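Local structure of CalsepRRP (Calystegia sepium, 1JY5) at residues A[41-46]-A[175-180]; A[124-129]-A[184-189]. The protein resembles the RNase T2 endonucleases, enzymes that cleave RNA, but may itself have lost that activity through a change in the active-site motif. All coordinates share one frame; numbering follows the deposited sequence.

Interaction 1: A[41-46]-A[175-180]; sequences TIKGLW and VEQVQI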
ATOM      1  N   THR A  41       3.417  -2.422  -4.983  1.00 16.25           N
ATOM      2  CA  THR A  41       2.128  -3.099  -5.058  1.00 14.55           C
ATOM      3  C   THR A  41       1.332  -2.575  -3.869  1.00 15.28           C
ATOM      4  O   THR A  41       1.886  -1.947  -2.962  1.00 14.51           O
ATOM      5  CB  THR A  41       2.220  -4.656  -4.965  1.00 15.82           C
ATOM      6  OG1 THR A  41       2.888  -5.034  -3.756  1.00 14.75           O
ATOM      7  CG2 THR A  41       2.948  -5.227  -6.172  1.00 15.76           C
ATOM      8  N   ILE A  42       0.033  -2.830  -3.864  1.00 14.81           N
ATOM      9  CA  ILE A  42      -0.814  -2.336  -2.787  1.00 13.81           C
ATOM     10  C   ILE A  42      -0.668  -3.063  -1.459  1.00 13.52           C
ATOM     11  O   ILE A  42      -0.749  -4.289  -1.385  1.00 13.79           O
ATOM     12  CB  ILE A  42      -2.311  -2.384  -3.187  1.00 14.44           C
ATOM     13  CG1 ILE A  42      -2.531  -1.572  -4.471  1.00 11.67           C
ATOM     14  CG2 ILE A  42      -3.165  -1.800  -2.061  1.00 12.47           C
ATOM     15  CD1 ILE A  42      -3.906  -1.763  -5.094  1.00 12.88           C
ATOM     16  N   LYS A  43      -0.424  -2.290  -0.411  1.00 13.08           N
ATOM     17  CA  LYS A  43      -0.358  -2.838   0.929  1.00 12.21           C
ATOM     18  C   LYS A  43      -1.805  -2.692   1.415  1.00 13.51           C
ATOM     19  O   LYS A  43      -2.429  -3.658   1.876  1.00 12.22           O
ATOM     20  CB  LYS A  43       0.586  -2.019   1.806  1.00 15.46           C
ATOM     21  CG  LYS A  43       0.539  -2.385   3.275  1.00 16.49           C
ATOM     22  CD  LYS A  43       0.896  -3.840   3.502  1.00 22.99           C
ATOM     23  CE  LYS A  43       0.778  -4.166   4.974  1.00 27.78           C
ATOM     24  NZ  LYS A  43       1.080  -5.589   5.264  1.00 30.03           N
ATOM     25  N   GLY A  44      -2.340  -1.476   1.294  1.00 13.23           N
ATOM     26  CA  GLY A  44      -3.718  -1.234   1.691  1.00 12.72           C
ATOM     27  C   GLY A  44      -4.212   0.191   1.501  1.00 13.68           C
ATOM     28  O   GLY A  44      -3.447   1.069   1.116  1.00 10.04           O
ATOM     29  N   LEU A  45      -5.507   0.407   1.738  1.00 14.34           N
ATOM     30  CA  LEU A  45      -6.111   1.739   1.661  1.00 11.69           C
ATOM     31  C   LEU A  45      -6.660   1.867   3.069  1.00 10.41           C
ATOM     32  O   LEU A  45      -7.591   1.156   3.448  1.00  9.92           O
ATOM     33  CB  LEU A  45      -7.259   1.800   0.642  1.00 11.62           C
ATOM     34  CG  LEU A  45      -7.993   3.157   0.583  1.00 12.45           C
ATOM     35  CD1 LEU A  45      -7.028   4.272   0.174  1.00 11.66           C
ATOM     36  CD2 LEU A  45      -9.140   3.075  -0.421  1.00 14.80           C
ATOM     37  N   TRP A  46      -6.077   2.759   3.853  1.00  9.47           N
ATOM     38  CA  TRP A  46      -6.500   2.886   5.233  1.00 10.62           C
ATOM     39  C   TRP A  46      -7.290   4.126   5.652  1.00 10.54           C
ATOM     40  O   TRP A  46      -6.823   5.254   5.481  1.00 12.33           O
ATOM     41  CB  TRP A  46      -5.272   2.785   6.154  1.00  8.85           C
ATOM     42  CG  TRP A  46      -4.341   1.623   5.886  1.00 13.15           C
ATOM     43  CD1 TRP A  46      -4.682   0.372   5.456  1.00 11.56           C
ATOM     44  CD2 TRP A  46      -2.921   1.598   6.105  1.00 14.75           C
ATOM     45  NE1 TRP A  46      -3.563  -0.432   5.397  1.00 13.89           N
ATOM     46  CE2 TRP A  46      -2.470   0.296   5.788  1.00 14.31           C
ATOM     47  CE3 TRP A  46      -1.986   2.551   6.540  1.00 15.10           C
ATOM     48  CZ2 TRP A  46      -1.127  -0.081   5.891  1.00 16.46           C
ATOM     49  CZ3 TRP A  46      -0.641   2.170   6.643  1.00 18.27           C
ATOM     50  CH2 TRP A  46      -0.231   0.865   6.318  1.00 14.84           C
ATOM     51  N   VAL A 175      13.881   0.747   0.944  1.00 21.51           N
ATOM     52  CA  VAL A 175      12.541   1.318   0.985  1.00 21.31           C
ATOM     53  C   VAL A 175      11.528   0.175   0.988  1.00 20.48           C
ATOM     54  O   VAL A 175      11.501  -0.653   0.073  1.00 20.23           O
ATOM     55  CB  VAL A 175      12.282   2.223  -0.237  1.00 22.12           C
ATOM     56  CG1 VAL A 175      10.841   2.729  -0.221  1.00 21.43           C
ATOM     57  CG2 VAL A 175      13.251   3.398  -0.214  1.00 20.54           C
ATOM     58  N   GLU A 176      10.704   0.124   2.029  1.00 18.06           N
ATOM     59  CA  GLU A 176       9.706  -0.927   2.145  1.00 19.23           C
ATOM     60  C   GLU A 176       8.291  -0.450   1.861  1.00 19.33           C
ATOM     61  O   GLU A 176       7.518  -1.146   1.204  1.00 18.73           O
ATOM     62  CB  GLU A 176       9.753  -1.560   3.539  1.00 20.72           C
ATOM     63  CG  GLU A 176       8.651  -2.580   3.773  1.00 22.74           C
ATOM     64  CD  GLU A 176       8.833  -3.376   5.053  1.00 28.53           C
ATOM     65  OE1 GLU A 176       9.076  -2.759   6.115  1.00 29.09           O
ATOM     66  OE2 GLU A 176       8.724  -4.620   4.992  1.00 29.03           O
ATOM     67  N   GLN A 177       7.953   0.743   2.334  1.00 19.36           N
ATOM     68  CA  GLN A 177       6.606   1.255   2.138  1.00 19.58           C
ATOM     69  C   GLN A 177       6.539   2.754   1.862  1.00 19.83           C
ATOM     70  O   GLN A 177       7.287   3.543   2.440  1.00 19.71           O
ATOM     71  CB  GLN A 177       5.764   0.905   3.375  1.00 19.41           C
ATOM     72  CG  GLN A 177       4.320   1.396   3.367  1.00 22.02           C
ATOM     73  CD  GLN A 177       3.529   0.876   4.560  1.00 21.36           C
ATOM     74  OE1 GLN A 177       3.221  -0.316   4.646  1.00 24.77           O
ATOM     75  NE2 GLN A 177       3.208   1.764   5.491  1.00 20.27           N
ATOM     76  N   VAL A 178       5.652   3.134   0.948  1.00 18.81           N
ATOM     77  CA  VAL A 178       5.435   4.540   0.629  1.00 18.87           C
ATOM     78  C   VAL A 178       3.958   4.822   0.889  1.00 18.30           C
ATOM     79  O   VAL A 178       3.092   4.056   0.465  1.00 17.82           O
ATOM     80  CB  VAL A 178       5.783   4.867  -0.846  1.00 18.98           C
ATOM     81  CG1 VAL A 178       5.268   6.258  -1.212  1.00 18.22           C
ATOM     82  CG2 VAL A 178       7.304   4.829  -1.039  1.00 19.08           C
ATOM     83  N   GLN A 179       3.681   5.913   1.596  1.00 17.31           N
ATOM     84  CA  GLN A 179       2.311   6.292   1.922  1.00 17.74           C
ATOM     85  C   GLN A 179       1.920   7.624   1.290  1.00 17.45           C
ATOM     86  O   GLN A 179       2.620   8.623   1.445  1.00 16.99           O
ATOM     87  CB  GLN A 179       2.142   6.388   3.441  1.00 16.80           C
ATOM     88  CG  GLN A 179       2.282   5.064   4.184  1.00 17.55           C
ATOM     89  CD  GLN A 179       2.356   5.256   5.691  1.00 19.48           C
ATOM     90  OE1 GLN A 179       2.054   6.332   6.205  1.00 20.40           O
ATOM     91  NE2 GLN A 179       2.748   4.211   6.405  1.00 19.91           N
ATOM     92  N   ILE A 180       0.798   7.611   0.573  1.00 16.63           N
ATOM     93  CA  ILE A 180       0.244   8.790  -0.089  1.00 16.30           C
ATOM     94  C   ILE A 180      -1.133   9.005   0.526  1.00 16.45           C
ATOM     95  O   ILE A 180      -1.912   8.057   0.640  1.00 15.41           O
ATOM     96  CB  ILE A 180       0.036   8.558  -1.603  1.00 19.72           C
ATOM     97  CG1 ILE A 180       1.342   8.103  -2.256  1.00 23.26           C
ATOM     98  CG2 ILE A 180      -0.474   9.839  -2.258  1.00 20.91           C
ATOM     99  CD1 ILE A 180       2.473   9.087  -2.111  1.00 18.70           C
TER
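K43 reaches the end of Q177 with its CG, which lies 4.6 Å from Q177 CD; the two side chains cross at about a right angle. The lysine then bends at its second torsion, carrying its outer methylenes and NZ away from strand 175-180. Past G44 comes the larger contact, where the six-membered end of the W46 indole meets the end of the Q177 side chain obliquely: W46 CH2 stands 4.2 Å from Q177 CD. Q177 gets there as a straight rod, CG anti to the backbone N (chi1 178°), and its amide plane stands 68° from the indole. The end of Q179 also comes near the ring, with W46 CZ3 4.4 Å from Q179 CD. An alanine in place of Q177 would probably open a gap beyond the benzo end of W46 and leave K43 CG without this neighbour. Segment 41-46 falls where RNase T2 enzymes carry their HGLWP motif, but K43 takes the position of the catalytic histidine, consistent with lost ribonuclease activity. The two strands are not sheet neighbours: their axes are 8.9 Å apart at closest and diverge by 51°, and strand 7-14 runs between them, with K43 and G44 forming a classic beta bulge opposite A11. From helix 97-106, H105 stacks on W46 and E101 OE2 accepts a hydrogen bond from its NE1, while I42 and L45 pack against helix 116-129.

Interaction 2: A[124-129]-A[184-189]; sequences LMLYFK and KTLQLQ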
ATOM      1  N   LEU A 124      -7.632   0.223  -6.255  1.00 13.33           N
ATOM      2  CA  LEU A 124      -6.940  -0.069  -7.506  1.00 13.68           C
ATOM      3  C   LEU A 124      -6.932   1.170  -8.402  1.00 12.24           C
ATOM      4  O   LEU A 124      -5.924   1.481  -9.033  1.00 12.62           O
ATOM      5  CB  LEU A 124      -7.613  -1.246  -8.229  1.00 14.06           C
ATOM      6  CG  LEU A 124      -7.180  -2.649  -7.772  1.00 16.48           C
ATOM      7  CD1 LEU A 124      -7.027  -2.687  -6.255  1.00 21.50           C
ATOM      8  CD2 LEU A 124      -8.209  -3.672  -8.230  1.00 16.35           C
ATOM      9  N   MET A 125      -8.054   1.883  -8.444  1.00 10.76           N
ATOM     10  CA  MET A 125      -8.154   3.087  -9.261  1.00 10.80           C
ATOM     11  C   MET A 125      -7.069   4.084  -8.893  1.00 11.79           C
ATOM     12  O   MET A 125      -6.359   4.577  -9.762  1.00 13.06           O
ATOM     13  CB  MET A 125      -9.523   3.746  -9.082  1.00  9.65           C
ATOM     14  CG  MET A 125      -9.745   4.986  -9.947  1.00  9.57           C
ATOM     15  SD  MET A 125     -11.330   5.780  -9.565  1.00 15.79           S
ATOM     16  CE  MET A 125     -10.890   6.597  -8.021  1.00 14.32           C
ATOM     17  N   LEU A 126      -6.952   4.388  -7.604  1.00 11.59           N
ATOM     18  CA  LEU A 126      -5.942   5.332  -7.135  1.00 13.96           C
ATOM     19  C   LEU A 126      -4.546   4.791  -7.442  1.00 14.50           C
ATOM     20  O   LEU A 126      -3.661   5.535  -7.874  1.00 12.55           O
ATOM     21  CB  LEU A 126      -6.103   5.569  -5.626  1.00 13.83           C
ATOM     22  CG  LEU A 126      -7.405   6.256  -5.172  1.00 13.10           C
ATOM     23  CD1 LEU A 126      -7.500   6.254  -3.654  1.00 13.51           C
ATOM     24  CD2 LEU A 126      -7.444   7.688  -5.706  1.00 14.28           C
ATOM     25  N   TYR A 127      -4.359   3.489  -7.228  1.00 13.45           N
ATOM     26  CA  TYR A 127      -3.078   2.836  -7.488  1.00 12.29           C
ATOM     27  C   TYR A 127      -2.657   2.972  -8.949  1.00 14.33           C
ATOM     28  O   TYR A 127      -1.490   3.219  -9.242  1.00 14.39           O
ATOM     29  CB  TYR A 127      -3.162   1.351  -7.129  1.00 11.60           C
ATOM     30  CG  TYR A 127      -1.951   0.543  -7.552  1.00 11.93           C
ATOM     31  CD1 TYR A 127      -0.784   0.535  -6.783  1.00 13.67           C
ATOM     32  CD2 TYR A 127      -1.977  -0.221  -8.717  1.00 12.90           C
ATOM     33  CE1 TYR A 127       0.327  -0.225  -7.165  1.00 14.80           C
ATOM     34  CE2 TYR A 127      -0.875  -0.980  -9.110  1.00 16.05           C
ATOM     35  CZ  TYR A 127       0.271  -0.979  -8.327  1.00 13.74           C
ATOM     36  OH  TYR A 127       1.344  -1.761  -8.700  1.00 15.84           O
ATOM     37  N   PHE A 128      -3.603   2.784  -9.864  1.00 12.55           N
ATOM     38  CA  PHE A 128      -3.312   2.894 -11.295  1.00 14.60           C
ATOM     39  C   PHE A 128      -3.145   4.343 -11.724  1.00 16.23           C
ATOM     40  O   PHE A 128      -2.342   4.647 -12.608  1.00 17.67           O
ATOM     41  CB  PHE A 128      -4.433   2.267 -12.126  1.00 13.08           C
ATOM     42  CG  PHE A 128      -4.482   0.772 -12.049  1.00 17.19           C
ATOM     43  CD1 PHE A 128      -5.698   0.114 -11.889  1.00 15.83           C
ATOM     44  CD2 PHE A 128      -3.313   0.017 -12.134  1.00 16.09           C
ATOM     45  CE1 PHE A 128      -5.755  -1.275 -11.823  1.00 15.95           C
ATOM     46  CE2 PHE A 128      -3.359  -1.378 -12.070  1.00 14.50           C
ATOM     47  CZ  PHE A 128      -4.581  -2.024 -11.911  1.00 14.44           C
ATOM     48  N   LYS A 129      -3.908   5.240 -11.105  1.00 15.67           N
ATOM     49  CA  LYS A 129      -3.826   6.654 -11.457  1.00 16.66           C
ATOM     50  C   LYS A 129      -2.478   7.266 -11.079  1.00 18.43           C
ATOM     51  O   LYS A 129      -1.870   7.983 -11.875  1.00 17.26           O
ATOM     52  CB  LYS A 129      -4.948   7.447 -10.778  1.00 16.34           C
ATOM     53  CG  LYS A 129      -4.923   8.927 -11.136  1.00 18.52           C
ATOM     54  CD  LYS A 129      -6.025   9.712 -10.456  1.00 15.54           C
ATOM     55  CE  LYS A 129      -6.012  11.165 -10.926  1.00 19.45           C
ATOM     56  NZ  LYS A 129      -7.000  11.988 -10.180  1.00 16.46           N
ATOM     57  N   LYS A 184     -11.484  12.737   1.696  1.00 16.77           N
ATOM     58  CA  LYS A 184     -12.674  11.940   1.441  1.00 15.84           C
ATOM     59  C   LYS A 184     -13.293  12.147   0.063  1.00 15.80           C
ATOM     60  O   LYS A 184     -14.263  11.475  -0.292  1.00 13.68           O
ATOM     61  CB  LYS A 184     -13.705  12.169   2.552  1.00 16.20           C
ATOM     62  CG  LYS A 184     -13.351  11.429   3.853  1.00 19.77           C
ATOM     63  CD  LYS A 184     -14.419  11.590   4.936  1.00 20.38           C
ATOM     64  CE  LYS A 184     -14.377  12.952   5.574  1.00 20.59           C
ATOM     65  NZ  LYS A 184     -13.253  13.096   6.528  1.00 19.21           N
ATOM     66  N   THR A 185     -12.735  13.074  -0.712  1.00 13.47           N
ATOM     67  CA  THR A 185     -13.207  13.297  -2.072  1.00 15.75           C
ATOM     68  C   THR A 185     -12.132  12.775  -3.032  1.00 15.88           C
ATOM     69  O   THR A 185     -12.102  13.128  -4.208  1.00 15.98           O
ATOM     70  CB  THR A 185     -13.514  14.803  -2.370  1.00 17.25           C
ATOM     71  OG1 THR A 185     -12.413  15.625  -1.960  1.00 18.19           O
ATOM     72  CG2 THR A 185     -14.781  15.242  -1.643  1.00 19.94           C
ATOM     73  N   LEU A 186     -11.252  11.926  -2.505  1.00 15.71           N
ATOM     74  CA  LEU A 186     -10.184  11.305  -3.288  1.00 15.36           C
ATOM     75  C   LEU A 186      -9.156  12.277  -3.877  1.00 15.21           C
ATOM     76  O   LEU A 186      -8.502  11.972  -4.880  1.00 17.40           O
ATOM     77  CB  LEU A 186     -10.795  10.441  -4.407  1.00 14.19           C
ATOM     78  CG  LEU A 186     -11.779   9.331  -3.979  1.00 17.71           C
ATOM     79  CD1 LEU A 186     -12.212   8.526  -5.198  1.00 18.21           C
ATOM     80  CD2 LEU A 186     -11.122   8.409  -2.954  1.00 16.60           C
ATOM     81  N   GLN A 187      -9.015  13.445  -3.259  1.00 15.84           N
ATOM     82  CA  GLN A 187      -8.038  14.431  -3.712  1.00 17.62           C
ATOM     83  C   GLN A 187      -6.784  14.258  -2.866  1.00 16.22           C
ATOM     84  O   GLN A 187      -6.867  14.085  -1.646  1.00 13.68           O
ATOM     85  CB  GLN A 187      -8.536  15.866  -3.511  1.00 19.60           C
ATOM     86  CG  GLN A 187      -9.852  16.226  -4.165  1.00 25.66           C
ATOM     87  CD  GLN A 187     -10.210  17.689  -3.919  1.00 31.48           C
ATOM     88  OE1 GLN A 187     -10.360  18.124  -2.768  1.00 31.30           O
ATOM     89  NE2 GLN A 187     -10.344  18.456  -5.000  1.00 33.96           N
ATOM     90  N   LEU A 188      -5.626  14.309  -3.513  1.00 15.67           N
ATOM     91  CA  LEU A 188      -4.352  14.186  -2.816  1.00 16.38           C
ATOM     92  C   LEU A 188      -4.269  15.225  -1.710  1.00 14.79           C
ATOM     93  O   LEU A 188      -4.700  16.359  -1.892  1.00 16.48           O
ATOM     94  CB  LEU A 188      -3.203  14.438  -3.790  1.00 17.34           C
ATOM     95  CG  LEU A 188      -2.879  13.307  -4.747  1.00 18.88           C
ATOM     96  CD1 LEU A 188      -2.118  13.827  -5.954  1.00 19.71           C
ATOM     97  CD2 LEU A 188      -2.080  12.277  -3.980  1.00 17.43           C
ATOM     98  N   GLN A 189      -3.733  14.847  -0.560  1.00 14.20           N
ATOM     99  CA  GLN A 189      -3.556  15.813   0.522  1.00 15.87           C
ATOM    100  C   GLN A 189      -2.280  15.434   1.245  1.00 15.12           C
ATOM    101  O   GLN A 189      -1.678  14.397   0.959  1.00 16.33           O
ATOM    102  CB  GLN A 189      -4.727  15.781   1.507  1.00 15.09           C
ATOM    103  CG  GLN A 189      -4.818  14.491   2.302  1.00 15.56           C
ATOM    104  CD  GLN A 189      -5.795  14.590   3.456  1.00 16.69           C
ATOM    105  OE1 GLN A 189      -6.998  14.742   3.254  1.00 17.74           O
ATOM    106  NE2 GLN A 189      -5.274  14.519   4.677  1.00 17.91           N
TER
HETATM  107  O   HOH W   1      -8.151  10.947  -7.354  1.00 19.36           O
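M125 and L126, consecutive on the helix, both meet L186, and each takes a different methyl of its fork. These apolar touches make up the direct contact. The tip of the methionine, M125 CE, lies 3.7 Å from L186 CD1, its chain crossing the leucine at about a right angle. M125 leaves the helix with CG anti to the backbone N (chi1 -178°) and turns only at its last torsion (chi3 77°), which swings the methyl onto the leucine. L126 CD1 lies farther off, 4.3 Å from L186 CD2; this buried leucine also packs on F182 of strand 174-182. The polar part runs through water: K129, one helical turn beyond M125, stretches out fully, and its NZ donates to a water at 3.2 Å. That water in turn donates to L186 O at 2.7 Å, bridging the lysine to the backbone of the same residue that supplies the apolar contact. Within the helix, K129 N hydrogen-bonds M125 O at 2.9 Å, one turn back, and the two side chains leave the same side. L186 has a left-handed backbone conformation in the turn 183-187, where D183 OD2 accepts bonds from T185 OG1 and Q187 N. The whole is a helix laid beside a beta hairpin: the turn linking strand 174-182 to the short, weakly bonded antiparallel strand 188-189 leans on helix 116-129 of the RNase T2 alpha-beta fold.

From the N terminus the segments come in the order 41-46, 124-129, 175-180, 184-189, so the contacts cross rather than nest. Interaction 1 closes a loop of 128 intervening residues, which includes helix 116-129; interaction 2 starts on that helix and returns, after 54 residues, just beyond strand 174-182. They use different sides of the central sheet. K43 and W46 serve interaction 1, while I42, next to K43, turns to the helix, its CD1 3.5 Å from L124 CD1. At the other end I180 CG2 touches L188 CD2 at 3.4 Å. The two contacts join strand 40-48, helix 116-129 and the hairpin of strands 174-182 and 188-189.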